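Local coordinates for HTH cro/C1-type domain-containing protein (Pseudomonas aeruginosa PAO1, PDB 7CSV) that is the antitoxin HigA, a dimeric helix-turn-helix regulator that recognises pseudopalindromic DNA motifs, at residues I9-I14 with N72-Y77. Residues are numbered along the deposited sequence; the frame is centred on the assembly and turned at random.
Sequences IHPGEI and NLQSEY
Tyr77 meets His10 and the backbone just before it, and its side chain is worth following outward from the helix 67-93. CB comes first, 3.5 Å from Ile9 O and 3.8 Å from Pro11 CD. CG leaves anti to the backbone N (chi1 171°), which carries the ring out across His10: CD1 rests against His10 CA, CE1 and CZ meet His10 CD2, and OH ends level with the imidazole plane, at its edge. CD2 of His10 stands over one face of the phenol ring, 3.6 Å from Tyr77 CZ, in a T-shaped pair with planes at 64°. On its far side the imidazole is busy as an N-cap: ND1 accepts from Gly12 N at 2.9 Å, nearly straight and close to the ring plane, and the same capping bond that closes the first turn of helix 11-23 holds the imidazole in the rotation that turns CD2 to the tyrosine.

Next to this pair, Pro11 pushes its ring against helix 67-93, with CG 3.4 Å from Gln74 OE1, an oxygen whose hydrogen bond comes from Ile51 N. Farther along, Ile14 and Leu73 meet tip to tip, tightly, CD1 of the isoleucine lying 3.5 Å from CD2 of the leucine. One water bridges the backbones, donating to both Ile9 O and Leu73 O.

The first helix of the Cro/C1-type helix-turn-helix domain is thus docked on the long helix 67-93, whose Ser75 and Glu76 bond to Gln68 of the second subunit. Apolar and aromatic packing dominates, and the shared water meets two carbonyls that could not bond to each other directly.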
ATOM      1  N   ILE A   9      12.072  -4.866   3.750  1.00 15.64           N
ATOM      2  CA  ILE A   9      12.646  -5.226   2.463  1.00 17.58           C
ATOM      3  C   ILE A   9      12.065  -4.271   1.438  1.00 14.64           C
ATOM      4  O   ILE A   9      10.859  -4.304   1.173  1.00 16.81           O
ATOM      5  CB  ILE A   9      12.337  -6.676   2.076  1.00 17.95           C
ATOM      6  CG1 ILE A   9      12.996  -7.645   3.053  1.00 21.50           C
ATOM      7  CG2 ILE A   9      12.813  -6.960   0.658  1.00 19.14           C
ATOM      8  CD1 ILE A   9      12.941  -9.057   2.572  1.00 25.19           C
ATOM      9  N   HIS A  10      12.915  -3.437   0.862  1.00 15.03           N
ATOM     10  CA  HIS A  10      12.428  -2.469  -0.108  1.00 16.66           C
ATOM     11  C   HIS A  10      11.984  -3.159  -1.396  1.00 14.23           C
ATOM     12  O   HIS A  10      12.652  -4.083  -1.874  1.00 15.67           O
ATOM     13  CB  HIS A  10      13.500  -1.435  -0.420  1.00 16.61           C
ATOM     14  CG  HIS A  10      12.952  -0.198  -1.048  1.00 12.24           C
ATOM     15  ND1 HIS A  10      12.629  -0.133  -2.385  1.00 12.27           N
ATOM     16  CD2 HIS A  10      12.642   1.011  -0.524  1.00 14.78           C
ATOM     17  CE1 HIS A  10      12.149   1.067  -2.659  1.00 12.76           C
ATOM     18  NE2 HIS A  10      12.151   1.782  -1.547  1.00 12.24           N
ATOM     19  N   PRO A  11      10.864  -2.729  -1.985  1.00 12.60           N
ATOM     20  CA  PRO A  11      10.431  -3.316  -3.260  1.00 13.15           C
ATOM     21  C   PRO A  11      11.484  -3.241  -4.344  1.00 13.56           C
ATOM     22  O   PRO A  11      11.502  -4.104  -5.228  1.00 13.92           O
ATOM     23  CB  PRO A  11       9.205  -2.474  -3.640  1.00 16.33           C
ATOM     24  CG  PRO A  11       8.712  -1.913  -2.345  1.00 13.86           C
ATOM     25  CD  PRO A  11       9.902  -1.742  -1.458  1.00 12.86           C
ATOM     26  N   GLY A  12      12.341  -2.223  -4.321  1.00 12.93           N
ATOM     27  CA  GLY A  12      13.367  -2.108  -5.344  1.00 13.60           C
ATOM     28  C   GLY A  12      14.368  -3.239  -5.300  1.00 17.46           C
ATOM     29  O   GLY A  12      14.945  -3.603  -6.327  1.00 15.39           O
ATOM     30  N   GLU A  13      14.574  -3.825  -4.120  1.00 14.83           N
ATOM     31  CA  GLU A  13      15.445  -4.990  -4.023  1.00 16.29           C
ATOM     32  C   GLU A  13      14.876  -6.169  -4.802  1.00 15.81           C
ATOM     33  O   GLU A  13      15.613  -6.879  -5.500  1.00 15.21           O
ATOM     34  CB  GLU A  13      15.649  -5.347  -2.553  1.00 19.38           C
ATOM     35  CG  GLU A  13      16.440  -6.611  -2.300  1.00 23.07           C
ATOM     36  CD  GLU A  13      16.608  -6.857  -0.811  1.00 24.64           C
ATOM     37  OE1 GLU A  13      16.413  -8.003  -0.363  1.00 32.67           O
ATOM     38  OE2 GLU A  13      16.907  -5.891  -0.082  1.00 27.05           O
ATOM     39  N   ILE A  14      13.565  -6.394  -4.695  1.00 12.75           N
ATOM     40  CA  ILE A  14      12.926  -7.464  -5.455  1.00 14.81           C
ATOM     41  C   ILE A  14      12.902  -7.128  -6.940  1.00 13.82           C
ATOM     42  O   ILE A  14      13.080  -8.012  -7.791  1.00 13.59           O
ATOM     43  CB  ILE A  14      11.517  -7.725  -4.899  1.00 16.79           C
ATOM     44  CG1 ILE A  14      11.642  -8.355  -3.504  1.00 20.93           C
ATOM     45  CG2 ILE A  14      10.684  -8.581  -5.858  1.00 18.90           C
ATOM     46  CD1 ILE A  14      10.358  -8.820  -2.919  1.00 29.16           C
ATOM     47  N   ASN A  72       1.690  -4.776  -2.765  1.00  9.76           N
ATOM     48  CA  ASN A  72       1.830  -5.590  -1.557  1.00 11.46           C
ATOM     49  C   ASN A  72       3.263  -5.559  -1.046  1.00 11.93           C
ATOM     50  O   ASN A  72       3.495  -5.514   0.168  1.00 11.85           O
ATOM     51  CB  ASN A  72       1.387  -7.033  -1.832  1.00 11.53           C
ATOM     52  CG  ASN A  72      -0.127  -7.177  -2.011  1.00 15.88           C
ATOM     53  OD1 ASN A  72      -0.908  -6.292  -1.635  1.00 17.31           O
ATOM     54  ND2 ASN A  72      -0.543  -8.309  -2.580  1.00 12.13           N
ATOM     55  N   LEU A  73       4.247  -5.572  -1.956  1.00 12.38           N
ATOM     56  CA  LEU A  73       5.634  -5.422  -1.519  1.00 12.64           C
ATOM     57  C   LEU A  73       5.851  -4.056  -0.889  1.00 11.30           C
ATOM     58  O   LEU A  73       6.541  -3.929   0.132  1.00 11.89           O
ATOM     59  CB  LEU A  73       6.586  -5.606  -2.698  1.00 10.70           C
ATOM     60  CG  LEU A  73       6.603  -6.982  -3.358  1.00 12.73           C
ATOM     61  CD1 LEU A  73       7.520  -6.961  -4.574  1.00 12.46           C
ATOM     62  CD2 LEU A  73       7.046  -8.037  -2.348  1.00 11.60           C
ATOM     63  N   GLN A  74       5.249  -3.025  -1.478  1.00  9.28           N
ATOM     64  CA  GLN A  74       5.382  -1.680  -0.938  1.00  9.76           C
ATOM     65  C   GLN A  74       4.746  -1.575   0.439  1.00  9.34           C
ATOM     66  O   GLN A  74       5.329  -0.987   1.359  1.00 12.73           O
ATOM     67  CB  GLN A  74       4.749  -0.672  -1.900  1.00 11.65           C
ATOM     68  CG  GLN A  74       4.800   0.765  -1.374  1.00  9.56           C
ATOM     69  CD  GLN A  74       6.207   1.270  -1.232  1.00 10.13           C
ATOM     70  OE1 GLN A  74       7.065   1.007  -2.078  1.00 11.81           O
ATOM     71  NE2 GLN A  74       6.474   1.992  -0.143  1.00 17.69           N
ATOM     72  N   SER A  75       3.546  -2.129   0.601  1.00  9.49           N
ATOM     73  CA  SER A  75       2.886  -2.033   1.896  1.00 10.87           C
ATOM     74  C   SER A  75       3.681  -2.765   2.966  1.00 12.86           C
ATOM     75  O   SER A  75       3.782  -2.292   4.109  1.00 11.77           O
ATOM     76  CB  SER A  75       1.469  -2.583   1.812  1.00 11.96           C
ATOM     77  OG  SER A  75       1.477  -3.957   1.528  1.00 17.76           O
ATOM     78  N   GLU A  76       4.252  -3.926   2.629  1.00  9.40           N
ATOM     79  CA  GLU A  76       5.078  -4.610   3.625  1.00  9.88           C
ATOM     80  C   GLU A  76       6.239  -3.727   4.064  1.00 12.54           C
ATOM     81  O   GLU A  76       6.513  -3.608   5.264  1.00 10.28           O
ATOM     82  CB  GLU A  76       5.593  -5.949   3.090  1.00 10.25           C
ATOM     83  CG  GLU A  76       6.533  -6.693   4.088  1.00 12.23           C
ATOM     84  CD  GLU A  76       5.811  -7.391   5.233  1.00 14.33           C
ATOM     85  OE1 GLU A  76       6.509  -7.985   6.095  1.00 13.47           O
ATOM     86  OE2 GLU A  76       4.562  -7.369   5.294  1.00 15.80           O
ATOM     87  N   TYR A  77       6.908  -3.069   3.106  1.00 10.46           N
ATOM     88  CA  TYR A  77       8.031  -2.191   3.436  1.00 12.00           C
ATOM     89  C   TYR A  77       7.577  -1.022   4.301  1.00 10.29           C
ATOM     90  O   TYR A  77       8.208  -0.699   5.319  1.00 10.61           O
ATOM     91  CB  TYR A  77       8.691  -1.675   2.147  1.00  9.75           C
ATOM     92  CG  TYR A  77       9.722  -0.589   2.408  1.00 10.30           C
ATOM     93  CD1 TYR A  77      11.028  -0.908   2.779  1.00 11.90           C
ATOM     94  CD2 TYR A  77       9.384   0.756   2.288  1.00 14.37           C
ATOM     95  CE1 TYR A  77      11.974   0.098   3.022  1.00 13.47           C
ATOM     96  CE2 TYR A  77      10.310   1.759   2.524  1.00 15.06           C
ATOM     97  CZ  TYR A  77      11.600   1.431   2.886  1.00 15.61           C
ATOM     98  OH  TYR A  77      12.502   2.447   3.104  1.00 18.07           O
TER
HETATM   99  O   HOH W   1       8.508  -5.671   1.340  1.00 16.45           O